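Local coordinates for protein meso-diaminopimelate dehydrogenase (Clostridium tetani, PDB 3WGY) that catalyses the reversible NADP-dependent oxidative deamination of meso-2,6-diaminopimelate, here in an engineered variant crystallised with 4-methyl-2-oxovalerate, at residues H145-K150 against D181-G186; R161-V166 against E215-T220. The protein carries 6 engineered substitutions. All coordinates share one frame; numbering follows the deposited sequence.

In the fold
Both contacts lie within the C-terminal diaminopimelate dehydrogenase domain and do not touch: their centres are 29 Å apart and their nearest atoms about 15 Å. Along the chain their segments alternate. Residues 145-150 run up to the pocket of 2-oxo-4-methylpentanoic acid, lined by Ser153, the engineered Leu154, Gly155 and His156, and helix 154-162 then carries the chain from this pocket to 161-166. Strand 166-175 and helix 177-184 lead back to contact 1. Contact 1 sets that helix against the three-stranded antiparallel sheet, whereas contact 2 lies beside the mixed sheet, with the side chain of Ile218 about 13 Å from the ligand.

Contact 1: residues H145-K150 against D181-G186; sequences HTFWGK and DKARSG
Ala183 rests its methyl over the gap between two neighbouring rings, those of His145 and Phe147, two residues apart on one strand. The apolar contact is small and buried: Ala183 CB lies 3.9 Å from His145 CD2 and 4.5 Å from Phe147 CE1, meeting both rings obliquely. Both residues point to the helix from alternate strand positions, and similar first torsions (chi1 -62° and -66°, CG beside the backbone N) lean their rings the same way. Phe191 adds an aromatic contact, meeting the His145 ring edge-to-face while also touching Ala183; Phe147 reaches Ala179 and Leu180, one turn earlier on the helix. No hydrogen bond crosses between the segments. Within 181-186 a backbone bond marks the helix end, Ser185 N donating to Asp181 O (2.8 Å), and a salt bridge from Arg184 to Glu268 ties this end to strand 264-273. Strand 142-147, an outer strand, within this chain, of the three-stranded antiparallel sheet and bonded through its backbone to 249-258, thus receives helix 177-184 by alternate side chains, as is typical of a helix layered on a β-sheet.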
loop_
_atom_site.group_PDB
_atom_site.type_symbol
_atom_site.label_atom_id
_atom_site.label_comp_id
_atom_site.label_asym_id
_atom_site.label_seq_id
_atom_site.Cartn_x
_atom_site.Cartn_y
_atom_site.Cartn_z
ATOM N N HIS B 145 12.185 -6.740 2.364
ATOM C CA HIS B 145 12.064 -8.163 2.610
ATOM C C HIS B 145 10.686 -8.674 2.198
ATOM O O HIS B 145 9.670 -8.241 2.751
ATOM C CB HIS B 145 12.284 -8.455 4.092
ATOM C CG HIS B 145 13.649 -8.087 4.589
ATOM N ND1 HIS B 145 14.802 -8.643 4.073
ATOM C CD2 HIS B 145 14.044 -7.239 5.568
ATOM C CE1 HIS B 145 15.848 -8.154 4.713
ATOM N NE2 HIS B 145 15.416 -7.302 5.625
ATOM N N THR B 146 10.644 -9.579 1.224
ATOM C CA THR B 146 9.378 -10.156 0.809
ATOM C C THR B 146 9.351 -11.620 1.242
ATOM O O THR B 146 10.312 -12.364 1.021
ATOM C CB THR B 146 9.159 -10.100 -0.720
ATOM O OG1 THR B 146 9.265 -8.747 -1.179
ATOM C CG2 THR B 146 7.773 -10.609 -1.067
ATOM N N PHE B 147 8.260 -12.019 1.879
ATOM C CA PHE B 147 8.080 -13.400 2.332
ATOM C C PHE B 147 6.790 -13.904 1.697
ATOM O O PHE B 147 5.831 -13.147 1.554
ATOM C CB PHE B 147 7.938 -13.470 3.854
ATOM C CG PHE B 147 9.169 -13.059 4.617
ATOM C CD1 PHE B 147 9.584 -11.740 4.640
ATOM C CD2 PHE B 147 9.884 -13.996 5.359
ATOM C CE1 PHE B 147 10.691 -11.348 5.396
ATOM C CE2 PHE B 147 10.993 -13.615 6.119
ATOM C CZ PHE B 147 11.394 -12.288 6.137
ATOM N N TRP B 148 6.704 -15.102 1.313
ATOM C CA TRP B 148 5.483 -15.624 0.733
ATOM C C TRP B 148 4.839 -16.564 1.755
ATOM O O TRP B 148 5.311 -17.677 1.985
ATOM C CB TRP B 148 5.802 -16.300 -0.602
ATOM C CG TRP B 148 6.260 -15.277 -1.627
ATOM C CD1 TRP B 148 5.462 -14.499 -2.427
ATOM C CD2 TRP B 148 7.609 -14.845 -1.872
ATOM N NE1 TRP B 148 6.230 -13.609 -3.151
ATOM C CE2 TRP B 148 7.550 -13.801 -2.830
ATOM C CE3 TRP B 148 8.861 -15.235 -1.373
ATOM C CZ2 TRP B 148 8.696 -13.145 -3.300
ATOM C CZ3 TRP B 148 10.005 -14.579 -1.841
ATOM C CH2 TRP B 148 9.911 -13.545 -2.797
ATOM N N GLY B 149 3.786 -16.042 2.394
ATOM C CA GLY B 149 3.029 -16.729 3.435
ATOM C C GLY B 149 2.735 -18.169 3.137
ATOM O O GLY B 149 3.029 -18.633 2.035
ATOM N N LYS B 150 2.147 -18.883 4.097
ATOM C CA LYS B 150 1.854 -20.297 3.872
ATOM C C LYS B 150 1.062 -20.523 2.583
ATOM O O LYS B 150 -0.054 -20.034 2.423
ATOM C CB LYS B 150 1.097 -20.899 5.059
ATOM C CG LYS B 150 0.788 -22.377 4.878
ATOM C CD LYS B 150 0.208 -22.982 6.149
ATOM C CE LYS B 150 -0.150 -24.447 5.946
ATOM N NZ LYS B 150 -0.561 -25.101 7.223
ATOM N N ASP B 181 10.058 -11.433 12.638
ATOM C CA ASP B 181 10.250 -10.583 13.808
ATOM C C ASP B 181 11.491 -9.714 13.651
ATOM O O ASP B 181 11.463 -8.526 13.969
ATOM C CB ASP B 181 10.374 -11.432 15.079
ATOM C CG ASP B 181 9.089 -12.185 15.410
ATOM O OD1 ASP B 181 8.127 -12.144 14.610
ATOM O OD2 ASP B 181 9.042 -12.823 16.479
ATOM N N LYS B 182 12.579 -10.303 13.160
ATOM C CA LYS B 182 13.806 -9.541 12.969
ATOM C C LYS B 182 13.622 -8.482 11.896
ATOM O O LYS B 182 14.102 -7.363 12.038
ATOM C CB LYS B 182 14.970 -10.470 12.615
ATOM C CG LYS B 182 15.345 -11.450 13.734
ATOM C CD LYS B 182 15.478 -10.756 15.099
ATOM C CE LYS B 182 14.111 -10.550 15.764
ATOM N NZ LYS B 182 14.155 -9.686 16.973
ATOM N N ALA B 183 12.921 -8.826 10.824
ATOM C CA ALA B 183 12.676 -7.857 9.766
ATOM C C ALA B 183 11.862 -6.714 10.365
ATOM O O ALA B 183 12.221 -5.546 10.234
ATOM C CB ALA B 183 11.909 -8.503 8.618
ATOM N N ARG B 184 10.769 -7.067 11.039
ATOM C CA ARG B 184 9.887 -6.083 11.658
ATOM C C ARG B 184 10.575 -5.257 12.726
ATOM O O ARG B 184 10.144 -4.142 13.027
ATOM C CB ARG B 184 8.669 -6.773 12.263
ATOM C CG ARG B 184 7.668 -7.235 11.248
ATOM C CD ARG B 184 6.753 -8.264 11.860
ATOM N NE ARG B 184 5.661 -8.608 10.965
ATOM C CZ ARG B 184 4.922 -9.699 11.090
ATOM N NH1 ARG B 184 5.167 -10.554 12.073
ATOM N NH2 ARG B 184 3.927 -9.921 10.240
ATOM N N SER B 185 11.625 -5.804 13.331
ATOM C CA SER B 185 12.345 -5.044 14.334
ATOM C C SER B 185 13.106 -4.023 13.498
ATOM O O SER B 185 13.134 -4.127 12.276
ATOM C CB SER B 185 13.320 -5.937 15.110
ATOM O OG SER B 185 14.400 -6.342 14.292
ATOM N N GLY B 186 13.722 -3.036 14.125
ATOM C CA GLY B 186 14.440 -2.058 13.324
ATOM C C GLY B 186 15.828 -2.478 12.860
ATOM O O GLY B 186 16.417 -1.828 11.988
#

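Contact 2: residues R161-V166 against E215-T220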
loop_
_atom_site.group_PDB
_atom_site.type_symbol
_atom_site.label_atom_id
_atom_site.label_comp_id
_atom_site.label_asym_id
_atom_site.label_seq_id
_atom_site.Cartn_x
_atom_site.Cartn_y
_atom_site.Cartn_z
ATOM N N ARG B 161 5.809 -36.423 -4.732
ATOM C CA ARG B 161 5.193 -37.619 -5.295
ATOM C C ARG B 161 6.180 -38.516 -6.044
ATOM O O ARG B 161 5.910 -39.693 -6.268
ATOM C CB ARG B 161 4.045 -37.235 -6.229
ATOM C CG ARG B 161 2.867 -36.553 -5.554
ATOM C CD ARG B 161 1.647 -36.588 -6.470
ATOM N NE ARG B 161 0.482 -35.952 -5.868
ATOM C CZ ARG B 161 0.280 -34.640 -5.826
ATOM N NH1 ARG B 161 1.169 -33.808 -6.361
ATOM N NH2 ARG B 161 -0.811 -34.160 -5.243
ATOM N N ARG B 162 7.318 -37.959 -6.436
ATOM C CA ARG B 162 8.338 -38.729 -7.142
ATOM C C ARG B 162 9.153 -39.602 -6.184
ATOM O O ARG B 162 9.795 -40.567 -6.604
ATOM C CB ARG B 162 9.289 -37.786 -7.888
ATOM C CG ARG B 162 8.840 -37.400 -9.288
ATOM C CD ARG B 162 9.657 -36.227 -9.803
ATOM N NE ARG B 162 8.798 -35.089 -10.111
ATOM C CZ ARG B 162 9.150 -33.817 -9.959
ATOM N NH1 ARG B 162 10.356 -33.506 -9.495
ATOM N NH2 ARG B 162 8.294 -32.855 -10.277
ATOM N N VAL B 163 9.119 -39.261 -4.899
ATOM C CA VAL B 163 9.872 -39.999 -3.885
ATOM C C VAL B 163 9.323 -41.397 -3.628
ATOM O O VAL B 163 8.116 -41.587 -3.455
ATOM C CB VAL B 163 9.925 -39.206 -2.556
ATOM C CG1 VAL B 163 10.553 -40.054 -1.447
ATOM C CG2 VAL B 163 10.725 -37.927 -2.765
ATOM N N GLN B 164 10.227 -42.372 -3.600
ATOM C CA GLN B 164 9.860 -43.766 -3.376
ATOM C C GLN B 164 9.131 -43.898 -2.049
ATOM O O GLN B 164 9.591 -43.390 -1.024
ATOM C CB GLN B 164 11.119 -44.645 -3.371
ATOM C CG GLN B 164 11.954 -44.558 -4.652
ATOM C CD GLN B 164 11.417 -45.432 -5.783
ATOM O OE1 GLN B 164 11.752 -45.232 -6.954
ATOM N NE2 GLN B 164 10.594 -46.417 -5.432
ATOM N N GLY B 165 7.982 -44.566 -2.072
ATOM C CA GLY B 165 7.219 -44.759 -0.852
ATOM C C GLY B 165 6.124 -43.736 -0.612
ATOM O O GLY B 165 5.315 -43.895 0.303
ATOM N N VAL B 166 6.098 -42.684 -1.425
ATOM C CA VAL B 166 5.090 -41.633 -1.291
ATOM C C VAL B 166 3.891 -41.853 -2.212
ATOM O O VAL B 166 4.016 -41.759 -3.429
ATOM C CB VAL B 166 5.689 -40.243 -1.610
ATOM C CG1 VAL B 166 4.578 -39.194 -1.680
ATOM C CG2 VAL B 166 6.714 -39.866 -0.547
ATOM N N GLU B 215 11.307 -39.382 4.591
ATOM C CA GLU B 215 11.601 -38.124 5.254
ATOM C C GLU B 215 12.952 -37.565 4.843
ATOM O O GLU B 215 13.107 -36.356 4.653
ATOM C CB GLU B 215 11.588 -38.327 6.764
ATOM C CG GLU B 215 11.678 -37.055 7.567
ATOM C CD GLU B 215 11.911 -37.335 9.029
ATOM O OE1 GLU B 215 11.651 -38.480 9.458
ATOM O OE2 GLU B 215 12.346 -36.416 9.748
ATOM N N GLN B 216 13.940 -38.444 4.714
ATOM C CA GLN B 216 15.274 -38.009 4.339
ATOM C C GLN B 216 15.431 -37.823 2.833
ATOM O O GLN B 216 16.258 -37.028 2.387
ATOM C CB GLN B 216 16.311 -38.987 4.900
ATOM C CG GLN B 216 16.242 -39.105 6.424
ATOM C CD GLN B 216 16.411 -37.762 7.128
ATOM O OE1 GLN B 216 17.452 -37.117 7.017
ATOM N NE2 GLN B 216 15.384 -37.341 7.854
ATOM N N ASP B 217 14.638 -38.542 2.045
ATOM C CA ASP B 217 14.702 -38.383 0.600
ATOM C C ASP B 217 14.110 -37.024 0.227
ATOM O O ASP B 217 14.554 -36.373 -0.721
ATOM C CB ASP B 217 13.920 -39.492 -0.094
ATOM C CG ASP B 217 14.621 -40.827 -0.001
ATOM O OD1 ASP B 217 15.669 -40.893 0.678
ATOM O OD2 ASP B 217 14.129 -41.803 -0.597
ATOM N N ILE B 218 13.105 -36.602 0.986
ATOM C CA ILE B 218 12.456 -35.323 0.748
ATOM C C ILE B 218 13.364 -34.188 1.208
ATOM O O ILE B 218 13.633 -33.252 0.454
ATOM C CB ILE B 218 11.097 -35.239 1.496
ATOM C CG1 ILE B 218 10.082 -36.169 0.828
ATOM C CG2 ILE B 218 10.567 -33.810 1.472
ATOM C CD1 ILE B 218 8.740 -36.242 1.530
ATOM N N LYS B 219 13.847 -34.288 2.442
ATOM C CA LYS B 219 14.718 -33.268 3.010
ATOM C C LYS B 219 16.002 -33.000 2.216
ATOM O O LYS B 219 16.389 -31.844 2.021
ATOM C CB LYS B 219 15.088 -33.636 4.447
ATOM C CG LYS B 219 13.928 -33.624 5.423
ATOM C CD LYS B 219 14.454 -33.608 6.846
ATOM C CE LYS B 219 13.333 -33.575 7.865
ATOM N NZ LYS B 219 13.802 -33.080 9.190
ATOM N N THR B 220 16.663 -34.058 1.760
ATOM C CA THR B 220 17.909 -33.893 1.014
ATOM C C THR B 220 17.712 -33.676 -0.483
ATOM O O THR B 220 18.685 -33.602 -1.228
ATOM C CB THR B 220 18.838 -35.115 1.195
ATOM O OG1 THR B 220 18.221 -36.271 0.612
ATOM C CG2 THR B 220 19.099 -35.375 2.668
HETATM O O HOH W 1 11.860 -43.094 0.318
#
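Val163, just past helix 154-162, reaches across to helix 211-219 with both methyls, each taking a different residue. CG1, anti to the backbone N (chi1 173°), lies 3.7 Å from Asp217 CB and 4.1 Å from OD2 of the same carboxylate, so it rests against the root and one oxygen of that side chain. CG2 meets Ile218 CG1 at 4.1 Å, the two side chains crossing at about a right angle. The CG1 branch of Ile218 bends in toward the turn, with CG1 against Val163 CG2 and CD1 running on toward Val166; it also touches Ile160, Cys201 and Val203. The backbone of Val163 opens a type II β-turn, which joins helix 154-162 to strand 166-175 of the mixed sheet. Helix 211-219 packs beside this joint, on a face of that sheet, with its Ile218 against strands 197-205 and 230-234. At Gln164 the link is polar: one water donates to Gln164 O (2.7 Å) and to Asp217 OD2 (2.8 Å), bridging the turn to the carboxylate beside the apolar contact. Gly165 takes the third turn position with a positive phi of 95°, and its backbone bonds to Glu206. Val166 N closes the turn with a bond of 3.1 Å to Val163 O, and its side chain, directed toward the helix, packs on Ile160 and Val203, both of which Ile218 also touches.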